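Local coordinates for protein PTS system, cellobiose-specific IIA component (PDB 3K1S) that probably relays phosphoryl groups from HPr to the IIB component of a cellobiose-specific phosphotransferase system, working as a trimer of three-helix bundles, at residues P12-I16 with L77-Q82; F25-A29 with A44-A48. The contacts are given in a common frame with arbitrary orientation. Residue numbers count along the deposited sequence, not the author numbering.

Contact 1: P12-I16 with L77-Q82; sequences PFQLI and LLIHAQ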
# COMPACT_ATOMS: atom_id res chain seq x y z
N PRO A 12 -3.94 -1.09 -18.53
CA PRO A 12 -4.22 -1.65 -17.21
C PRO A 12 -3.77 -3.11 -17.06
O PRO A 12 -3.14 -3.45 -16.05
CB PRO A 12 -5.74 -1.52 -17.09
CG PRO A 12 -6.03 -0.29 -17.88
CD PRO A 12 -5.10 -0.36 -19.06
N PHE A 13 -4.06 -3.94 -18.06
CA PHE A 13 -3.64 -5.36 -18.05
C PHE A 13 -2.12 -5.55 -17.94
O PHE A 13 -1.65 -6.43 -17.22
CB PHE A 13 -4.18 -6.11 -19.27
CG PHE A 13 -5.67 -6.28 -19.29
CD1 PHE A 13 -6.29 -7.25 -18.50
CD2 PHE A 13 -6.47 -5.47 -20.10
CE1 PHE A 13 -7.67 -7.41 -18.53
CE2 PHE A 13 -7.86 -5.62 -20.13
CZ PHE A 13 -8.46 -6.60 -19.34
N GLN A 14 -1.38 -4.72 -18.68
CA GLN A 14 0.08 -4.78 -18.68
C GLN A 14 0.65 -4.35 -17.34
O GLN A 14 1.61 -4.94 -16.84
CB GLN A 14 0.67 -3.89 -19.79
CG GLN A 14 0.28 -4.29 -21.22
CD GLN A 14 1.13 -5.42 -21.78
OE1 GLN A 14 1.34 -6.44 -21.12
NE2 GLN A 14 1.61 -5.24 -23.01
N LEU A 15 0.07 -3.30 -16.76
CA LEU A 15 0.48 -2.83 -15.44
C LEU A 15 0.24 -3.88 -14.36
O LEU A 15 1.05 -4.05 -13.46
CB LEU A 15 -0.25 -1.53 -15.07
CG LEU A 15 0.20 -0.23 -15.71
CD1 LEU A 15 -0.77 0.88 -15.35
CD2 LEU A 15 1.62 0.15 -15.31
N ILE A 16 -0.89 -4.58 -14.47
CA ILE A 16 -1.28 -5.59 -13.48
C ILE A 16 -0.36 -6.81 -13.61
O ILE A 16 0.12 -7.35 -12.60
CB ILE A 16 -2.79 -5.94 -13.60
CG1 ILE A 16 -3.65 -4.71 -13.23
CG2 ILE A 16 -3.17 -7.14 -12.70
CD1 ILE A 16 -5.14 -4.83 -13.54
N LEU A 77 -10.72 -0.77 -13.74
CA LEU A 77 -9.51 -1.56 -14.01
C LEU A 77 -8.24 -0.70 -14.01
O LEU A 77 -7.24 -1.09 -13.42
CB LEU A 77 -9.62 -2.40 -15.30
CG LEU A 77 -8.60 -3.55 -15.42
CD1 LEU A 77 -8.81 -4.60 -14.33
CD2 LEU A 77 -8.59 -4.20 -16.80
N LEU A 78 -8.30 0.47 -14.64
CA LEU A 78 -7.17 1.40 -14.63
C LEU A 78 -6.81 1.84 -13.21
O LEU A 78 -5.63 1.91 -12.87
CB LEU A 78 -7.45 2.61 -15.53
CG LEU A 78 -6.42 3.75 -15.56
CD1 LEU A 78 -5.05 3.27 -16.02
CD2 LEU A 78 -6.92 4.87 -16.45
N ILE A 79 -7.82 2.14 -12.40
CA ILE A 79 -7.60 2.54 -11.01
C ILE A 79 -6.96 1.39 -10.25
O ILE A 79 -5.99 1.58 -9.50
CB ILE A 79 -8.91 2.97 -10.31
CG1 ILE A 79 -9.50 4.20 -10.99
CG2 ILE A 79 -8.65 3.22 -8.81
CD1 ILE A 79 -10.95 4.47 -10.64
N HIS A 80 -7.51 0.20 -10.45
CA HIS A 80 -6.98 -1.03 -9.86
C HIS A 80 -5.54 -1.27 -10.30
O HIS A 80 -4.68 -1.62 -9.48
CB HIS A 80 -7.88 -2.20 -10.28
CG HIS A 80 -7.65 -3.46 -9.50
ND1 HIS A 80 -7.79 -3.52 -8.13
CD2 HIS A 80 -7.34 -4.71 -9.90
CE1 HIS A 80 -7.56 -4.76 -7.72
NE2 HIS A 80 -7.28 -5.50 -8.78
N ALA A 81 -5.27 -1.09 -11.60
CA ALA A 81 -3.92 -1.23 -12.15
C ALA A 81 -2.95 -0.27 -11.48
O ALA A 81 -1.83 -0.65 -11.14
CB ALA A 81 -3.95 -1.00 -13.66
N GLN A 82 -3.37 0.98 -11.29
CA GLN A 82 -2.54 1.96 -10.60
C GLN A 82 -2.28 1.52 -9.16
O GLN A 82 -1.16 1.67 -8.66
CB GLN A 82 -3.19 3.34 -10.65
CG GLN A 82 -3.19 3.97 -12.03
CD GLN A 82 -1.80 4.40 -12.46
OE1 GLN A 82 -1.13 5.17 -11.77
NE2 GLN A 82 -1.36 3.91 -13.61
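Two helical segments, 12-16 and 77-82, run roughly parallel, their axes 8.5 Å apart at closest approach and inclined by 25°. They belong to the first and third helices of the up-down-up three-helix bundle of the lactose/cellobiose IIA family, and no hydrogen bond joins them, so the contact rests on packing. CA of Pro-12 comes within 5.0 Å of CA of Leu-78; proline suits the first turn of a helix, where its missing amide proton costs no backbone bond, and the CB-CG edge of its ring packs on Leu-78 and Ala-81. Small Ala-81 permits the close approach, its CB lying 3.7 Å from CG1 of Ile-16 and 4.0 Å from CB of Leu-15. On the inner side Leu-15 also packs on Phe-58 of helix 38-67, while Gln-82, hydrogen-bonded to Gln-59, faces the third subunit. At the more exposed margin Leu-77 bridges Ile-16 and Phe-13, its CD2 standing 3.7 Å from the centroid of the Phe-13 ring, over the face in a CH-pi contact.

Contact 2: F25-A29 with A44-A48; sequences FAMEA and AMVKA
Build two right-handed alpha-helical segments, 25-29 and 44-48, with their axes antiparallel at 166° and only 7.9 Å apart at closest approach. They come from successive helices of the bundle, 10-34 and 38-67, which form an alpha-alpha hairpin. The register sets CA of Phe-25 4.9 Å from CA of Ala-48 and CA of Ala-29 5.1 Å from CA of Ala-44; alanine at three of these four places lets the backbones come this near.

Ala-44 points toward the partner helix, its CB 3.5 Å from CB of Ala-29, while its carbonyl O, already accepting the amide of Ala-48, lies 3.5 Å from CB of Phe-25. Met-45, a selenomethionine in the mmm rotamer, leaves sideways: its CG is 3.8 Å from CB of Ala-29 and its SE 4.2 Å from CA of Ala-26. This long, flexible side chain also reaches Ala-96 and Ile-99 of helix 76-108, filling the space between the three helices. Lys-47, with chi1 m and the rest of its chain extended, sets CB 3.6 Å from the centroid of the Phe-25 ring, 6° off the normal, a CH-pi contact over the face; its amino end leads away. Phe-25 has chi1 near -80° and chi2 near -49°, so its ring covers the outer edge of the interface. Ala-48 closes the segment, its CB 3.8 Å from CB of Phe-25 and 4.4 Å from CB of Ala-26.

With no hydrogen bond or salt bridge between the segments, their association depends on close apolar fit, the aliphatic base of the lysine serving as part of the greasy surface.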
# COMPACT_ATOMS: atom_id res chain seq x y z
N PHE A 25 7.55 -11.55 -6.77
CA PHE A 25 9.00 -11.71 -6.55
C PHE A 25 9.38 -11.26 -5.16
O PHE A 25 10.14 -11.93 -4.46
CB PHE A 25 9.83 -10.97 -7.61
CG PHE A 25 9.95 -11.69 -8.93
CD1 PHE A 25 10.33 -13.03 -8.98
CD2 PHE A 25 9.73 -11.02 -10.14
CE1 PHE A 25 10.46 -13.70 -10.19
CE2 PHE A 25 9.86 -11.67 -11.36
CZ PHE A 25 10.23 -13.02 -11.39
N ALA A 26 8.84 -10.12 -4.74
CA ALA A 26 9.12 -9.58 -3.41
C ALA A 26 8.68 -10.54 -2.30
O ALA A 26 9.42 -10.77 -1.36
CB ALA A 26 8.48 -8.20 -3.24
N MSE A 27 7.48 -11.10 -2.42
CA MSE A 27 6.99 -12.05 -1.41
C MSE A 27 7.78 -13.36 -1.44
O MSE A 27 8.06 -13.94 -0.39
CB MSE A 27 5.48 -12.31 -1.56
CG MSE A 27 4.59 -11.09 -1.29
SE MSE A 27 4.88 -10.18 0.44
CE MSE A 27 4.48 -11.67 1.65
N GLU A 28 8.13 -13.83 -2.64
CA GLU A 28 8.97 -15.02 -2.78
C GLU A 28 10.31 -14.80 -2.07
O GLU A 28 10.80 -15.68 -1.37
CB GLU A 28 9.16 -15.38 -4.26
CG GLU A 28 7.86 -15.92 -4.92
CD GLU A 28 7.75 -15.67 -6.43
OE1 GLU A 28 8.69 -15.13 -7.05
OE2 GLU A 28 6.69 -16.01 -6.99
N ALA A 29 10.87 -13.60 -2.24
CA ALA A 29 12.11 -13.20 -1.57
C ALA A 29 11.94 -13.16 -0.05
O ALA A 29 12.82 -13.62 0.69
CB ALA A 29 12.59 -11.85 -2.09
N ALA A 44 15.80 -12.70 -5.86
CA ALA A 44 14.38 -12.45 -6.11
C ALA A 44 14.03 -10.96 -5.99
O ALA A 44 13.16 -10.46 -6.70
CB ALA A 44 13.50 -13.30 -5.18
N MSE A 45 14.71 -10.26 -5.09
CA MSE A 45 14.57 -8.81 -4.97
C MSE A 45 15.03 -8.07 -6.23
O MSE A 45 14.41 -7.10 -6.65
CB MSE A 45 15.30 -8.28 -3.73
CG MSE A 45 14.61 -8.66 -2.42
SE MSE A 45 12.80 -7.90 -2.27
CE MSE A 45 13.32 -6.04 -1.97
N VAL A 46 16.11 -8.55 -6.83
CA VAL A 46 16.60 -8.02 -8.10
C VAL A 46 15.51 -8.16 -9.17
O VAL A 46 15.26 -7.22 -9.93
CB VAL A 46 17.91 -8.71 -8.57
CG1 VAL A 46 18.20 -8.39 -10.03
CG2 VAL A 46 19.09 -8.31 -7.68
N LYS A 47 14.87 -9.32 -9.20
CA LYS A 47 13.82 -9.57 -10.19
C LYS A 47 12.58 -8.73 -9.91
O LYS A 47 11.92 -8.26 -10.83
CB LYS A 47 13.48 -11.06 -10.25
CG LYS A 47 14.55 -11.88 -10.94
CD LYS A 47 14.29 -13.36 -10.78
CE LYS A 47 15.47 -14.18 -11.26
NZ LYS A 47 15.11 -15.62 -11.32
N ALA A 48 12.29 -8.53 -8.62
CA ALA A 48 11.22 -7.63 -8.22
C ALA A 48 11.46 -6.26 -8.84
O ALA A 48 10.59 -5.72 -9.52
CB ALA A 48 11.15 -7.53 -6.71

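From the N terminus, helix 10-34 supplies the first half of both contacts: residues 12-16 near its start, then 25-29 towards its end. After the turn, helix 38-67 runs back, and its residues 44-48 close the short loop of contact 2, with 14 residues between the segments. The chain continues past a longer connection into helix 76-108, whose first turns close contact 1 across 60 residues. The shorter loop therefore lies wholly within the longer one. The centres of contact 1 and contact 2 are about 20 Å apart, on opposite sides of the chain's centre, and the two do not touch; helix 10-34 joins the second helix through contact 2 and the third through contact 1.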